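Local coordinates for CDP-archaeol synthase (Aeropyrum pernix K1, PDB 5GUF), which probably catalyses the magnesium-dependent transfer of a cytidylyl group from CTP to an archaeal ether lipid phosphate, giving CDP-archaeol and diphosphate within the membrane, at residues A[122-125]-A[126-129]; A[9-13]-A[14-18]. All coordinates share one frame; numbering follows the deposited sequence.

Contact 1 and contact 2 lie at different places in one membrane protein: a kinked turn beside the nucleotide, and a helix start that holds a magnesium ion. In contact 1, within helix 121-136, the side chain of Asp125 lies about 6 Å from bound CTP, and that of Gln123 about 7 Å from a magnesium ion. Contact 2 caps helix 14-29 and holds another magnesium ion, at residues that do not line the CTP pocket. The centres of contacts 1 and 2 are about 18 Å apart, and the nearest atoms of contacts 1 and 2 are about 6 Å apart. Two helices link them: Phe126 touches Met25 and Asn28 further along helix 14-29, while Tyr127 and Ile14 both touch Ala149 of helix 143-161.

Contact 1 (A[122-125]-A[126-129]); sequences DQLD and FYLG. With K (potassium ion), chain F.
Asp125 and Phe126 meet at a kink in helix 121-136, a predicted membrane span, where the regular i to i-4 bonding is interrupted at Phe126 and Tyr127. The Asp125 carboxylate steps in: CG lies between its own backbone N and carbonyl carbon (chi1 50°), which turns the carboxylate toward the following peptide, and OD1 accepts from Phe126 N at 2.6 Å. The bond is bent, 132° at the hydrogen, and the donor approaches from above the carboxylate plane. The Phe126 ring presents its edge to this same OD1, and its CE1 comes obliquely to within 3.1 Å of Gln123 O. One ring face has Tyr127 CB 4.2 Å above its centre. Regular bonding resumes at the very next residue, with Leu128 N donating to Leu124 O and Gly129 N to Asp125 O. Tyr127 leads away to bond through OH to Ala146 O, while Met25, Asn28 and Ala96 touch Phe126. On the polar side a potassium ion is bound by Asp122 O, by Asp100 and by waters. Two of these waters reach the Asp125 carboxylate: one donates to OD1 at 3.2 Å, and the other, probably shared among several acceptors, lies 2.9 Å from OD2.

Contact 2 (A[9-13]-A[14-18]); sequences WRIDN and ILEAI. With MG (magnesium ion), chain D.
Asn13 and Glu16 face each other across the start of helix 14-29, an N-cap combined with a metal site. Asn13 OD1 accepts from Glu16 N at 3.0 Å, the donor lying well above the amide plane, while Asn13 O takes the N-H of Ala17. The Asn13 amide crosses the Glu16 side chain at about a right angle, its plane 27° from the carboxylate, with ND2 3.4 Å from Glu16 CB. With an alanine at this position, Glu16 N would probably lose its capping acceptor and Glu16 CB the amide that packs against it.

The tight part is apolar. Ile11 CG2 rests on Ala17 CB at 3.7 Å and CD1 on Glu16 CG at 3.9 Å; Val145 and Trp141 touch both Ile11 and Ala17, seating the strand 10-11 against the helix. The looser side holds Arg10, on the surface, whose NH1 makes a weak salt bridge with Asp12 OD2, and the waters of the magnesium ion.

Between the two sides, Glu16 runs out extended, CG anti to its backbone N (chi1 172°), and meets the ion lopsidedly, mainly through OE2 at 2.2 Å, with OE1 farther off at 2.7 Å. Arg10 O, Asp12 OD1 and Asp8 bind the same ion, and Asp12 N adds a straight but weak bond to Glu16 OE2. Asp12 OD1 and Glu16 OE2 approach to 2.9 Å, their carboxylate planes 41° apart. Two carboxylate oxygens so close would be expected to repel, so the magnesium ion probably pays for their convergence and ties the strand to the helix start.

Contact 1 (A[122-125]-A[126-129])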
# COMPACT_ATOMS: atom_id res chain seq x y z
N ASP A 122 -5.49 -4.17 3.87
CA ASP A 122 -6.50 -4.20 4.93
C ASP A 122 -6.66 -2.84 5.60
O ASP A 122 -7.74 -2.53 6.12
CB ASP A 122 -6.12 -5.23 6.01
CG ASP A 122 -6.44 -6.67 5.60
OD1 ASP A 122 -7.18 -6.86 4.62
OD2 ASP A 122 -5.92 -7.60 6.27
N GLN A 123 -5.61 -2.03 5.65
CA GLN A 123 -5.70 -0.77 6.37
C GLN A 123 -6.06 0.40 5.47
O GLN A 123 -6.52 1.42 5.97
CB GLN A 123 -4.39 -0.47 7.09
CG GLN A 123 -4.01 -1.45 8.19
CD GLN A 123 -3.41 -2.75 7.67
OE1 GLN A 123 -2.77 -2.79 6.61
NE2 GLN A 123 -3.63 -3.84 8.41
N LEU A 124 -5.88 0.28 4.15
CA LEU A 124 -5.97 1.43 3.27
C LEU A 124 -7.12 1.37 2.27
O LEU A 124 -7.46 2.40 1.69
CB LEU A 124 -4.65 1.62 2.53
CG LEU A 124 -3.51 2.11 3.44
CD1 LEU A 124 -2.27 2.44 2.63
CD2 LEU A 124 -3.96 3.33 4.27
N ASP A 125 -7.75 0.20 2.08
CA ASP A 125 -8.79 0.05 1.05
C ASP A 125 -9.94 1.03 1.28
O ASP A 125 -10.45 1.62 0.33
CB ASP A 125 -9.30 -1.39 1.04
CG ASP A 125 -9.70 -1.90 2.45
OD1 ASP A 125 -9.64 -1.14 3.44
OD2 ASP A 125 -10.07 -3.09 2.56
N PHE A 126 -10.38 1.17 2.52
CA PHE A 126 -11.47 2.10 2.81
C PHE A 126 -11.02 3.55 2.62
O PHE A 126 -11.83 4.40 2.22
CB PHE A 126 -11.96 1.89 4.26
CG PHE A 126 -11.15 2.61 5.26
CD1 PHE A 126 -10.00 2.05 5.77
CD2 PHE A 126 -11.47 3.91 5.64
CE1 PHE A 126 -9.21 2.74 6.68
CE2 PHE A 126 -10.67 4.61 6.53
CZ PHE A 126 -9.54 4.01 7.05
N TYR A 127 -9.76 3.84 2.93
CA TYR A 127 -9.23 5.19 2.74
C TYR A 127 -9.22 5.58 1.27
O TYR A 127 -9.53 6.73 0.93
CB TYR A 127 -7.82 5.28 3.33
CG TYR A 127 -7.07 6.54 2.97
CD1 TYR A 127 -7.40 7.75 3.56
CD2 TYR A 127 -6.02 6.52 2.05
CE1 TYR A 127 -6.71 8.91 3.24
CE2 TYR A 127 -5.34 7.68 1.72
CZ TYR A 127 -5.69 8.87 2.32
OH TYR A 127 -5.02 10.04 2.02
N LEU A 128 -8.89 4.63 0.39
CA LEU A 128 -8.81 4.86 -1.05
C LEU A 128 -10.20 5.03 -1.67
O LEU A 128 -10.38 5.88 -2.55
CB LEU A 128 -8.06 3.70 -1.72
CG LEU A 128 -6.57 3.55 -1.39
CD1 LEU A 128 -5.99 2.20 -1.84
CD2 LEU A 128 -5.76 4.71 -2.01
N GLY A 129 -11.17 4.24 -1.24
CA GLY A 129 -12.55 4.48 -1.66
C GLY A 129 -13.07 5.84 -1.22
O GLY A 129 -13.68 6.57 -1.99
K K F . -10.56 -4.29 6.11
O HOH W 1 -9.82 -7.10 6.27
O HOH W 2 -11.09 -1.79 6.24
O HOH W 3 -11.45 -5.43 3.44

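Contact 2 (A[9-13]-A[14-18])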
# COMPACT_ATOMS: atom_id res chain seq x y z
N TRP A 9 -12.15 23.29 0.00
CA TRP A 9 -12.12 22.36 -1.12
C TRP A 9 -10.71 21.89 -1.45
O TRP A 9 -10.55 20.90 -2.16
CB TRP A 9 -12.73 23.00 -2.35
CG TRP A 9 -14.20 23.26 -2.27
CD1 TRP A 9 -14.81 24.47 -2.05
CD2 TRP A 9 -15.25 22.29 -2.44
NE1 TRP A 9 -16.18 24.31 -2.07
CE2 TRP A 9 -16.48 22.99 -2.31
CE3 TRP A 9 -15.28 20.91 -2.67
CZ2 TRP A 9 -17.72 22.35 -2.41
CZ3 TRP A 9 -16.52 20.27 -2.77
CH2 TRP A 9 -17.72 21.00 -2.63
N ARG A 10 -9.69 22.58 -0.96
CA ARG A 10 -8.31 22.18 -1.18
C ARG A 10 -7.79 21.55 0.10
O ARG A 10 -7.42 22.24 1.05
CB ARG A 10 -7.47 23.38 -1.60
CG ARG A 10 -6.05 23.02 -1.88
CD ARG A 10 -5.23 24.24 -2.25
NE ARG A 10 -4.17 23.90 -3.18
CZ ARG A 10 -2.88 23.85 -2.85
NH1 ARG A 10 -2.52 24.13 -1.60
NH2 ARG A 10 -1.97 23.53 -3.76
N ILE A 11 -7.74 20.22 0.12
CA ILE A 11 -7.26 19.47 1.28
C ILE A 11 -5.74 19.56 1.27
O ILE A 11 -5.07 18.85 0.52
CB ILE A 11 -7.73 18.02 1.25
CG1 ILE A 11 -9.22 17.99 0.95
CG2 ILE A 11 -7.37 17.31 2.57
CD1 ILE A 11 -10.04 18.74 1.98
N ASP A 12 -5.19 20.42 2.13
CA ASP A 12 -3.77 20.72 2.09
C ASP A 12 -3.13 20.76 3.47
O ASP A 12 -2.01 21.26 3.60
CB ASP A 12 -3.50 22.04 1.35
CG ASP A 12 -4.40 23.19 1.83
OD1 ASP A 12 -5.04 23.08 2.90
OD2 ASP A 12 -4.46 24.22 1.11
N ASN A 13 -3.79 20.26 4.50
CA ASN A 13 -3.10 20.03 5.75
C ASN A 13 -3.73 18.82 6.43
O ASN A 13 -4.89 18.48 6.16
CB ASN A 13 -3.11 21.28 6.64
CG ASN A 13 -4.46 21.54 7.25
OD1 ASN A 13 -4.79 20.99 8.30
ND2 ASN A 13 -5.24 22.38 6.60
N ILE A 14 -2.96 18.18 7.31
CA ILE A 14 -3.32 16.86 7.81
C ILE A 14 -4.53 16.92 8.73
O ILE A 14 -5.33 15.98 8.76
CB ILE A 14 -2.12 16.18 8.50
CG1 ILE A 14 -2.47 14.74 8.90
CG2 ILE A 14 -1.70 16.96 9.74
CD1 ILE A 14 -2.89 13.86 7.72
N LEU A 15 -4.70 18.02 9.46
CA LEU A 15 -5.87 18.15 10.32
C LEU A 15 -7.14 18.28 9.49
O LEU A 15 -8.18 17.71 9.84
CB LEU A 15 -5.71 19.34 11.26
CG LEU A 15 -6.95 19.72 12.08
CD1 LEU A 15 -7.47 18.53 12.86
CD2 LEU A 15 -6.68 20.92 13.01
N GLU A 16 -7.06 19.02 8.38
CA GLU A 16 -8.21 19.17 7.50
C GLU A 16 -8.55 17.84 6.82
O GLU A 16 -9.72 17.47 6.70
CB GLU A 16 -7.92 20.29 6.48
CG GLU A 16 -8.90 20.49 5.33
CD GLU A 16 -8.57 21.76 4.49
OE1 GLU A 16 -9.48 22.57 4.21
OE2 GLU A 16 -7.39 21.95 4.14
N ALA A 17 -7.52 17.08 6.42
CA ALA A 17 -7.77 15.73 5.92
C ALA A 17 -8.39 14.86 7.00
O ALA A 17 -9.27 14.04 6.73
CB ALA A 17 -6.47 15.11 5.42
N ILE A 18 -7.93 15.02 8.24
CA ILE A 18 -8.44 14.16 9.30
C ILE A 18 -9.90 14.48 9.58
O ILE A 18 -10.71 13.57 9.81
CB ILE A 18 -7.55 14.27 10.54
CG1 ILE A 18 -6.29 13.43 10.34
CG2 ILE A 18 -8.31 13.86 11.79
CD1 ILE A 18 -5.15 13.79 11.28
MG MG D . -7.50 23.66 2.71
O HOH W 4 -6.44 25.63 1.53
O HOH W 5 -6.79 24.70 3.98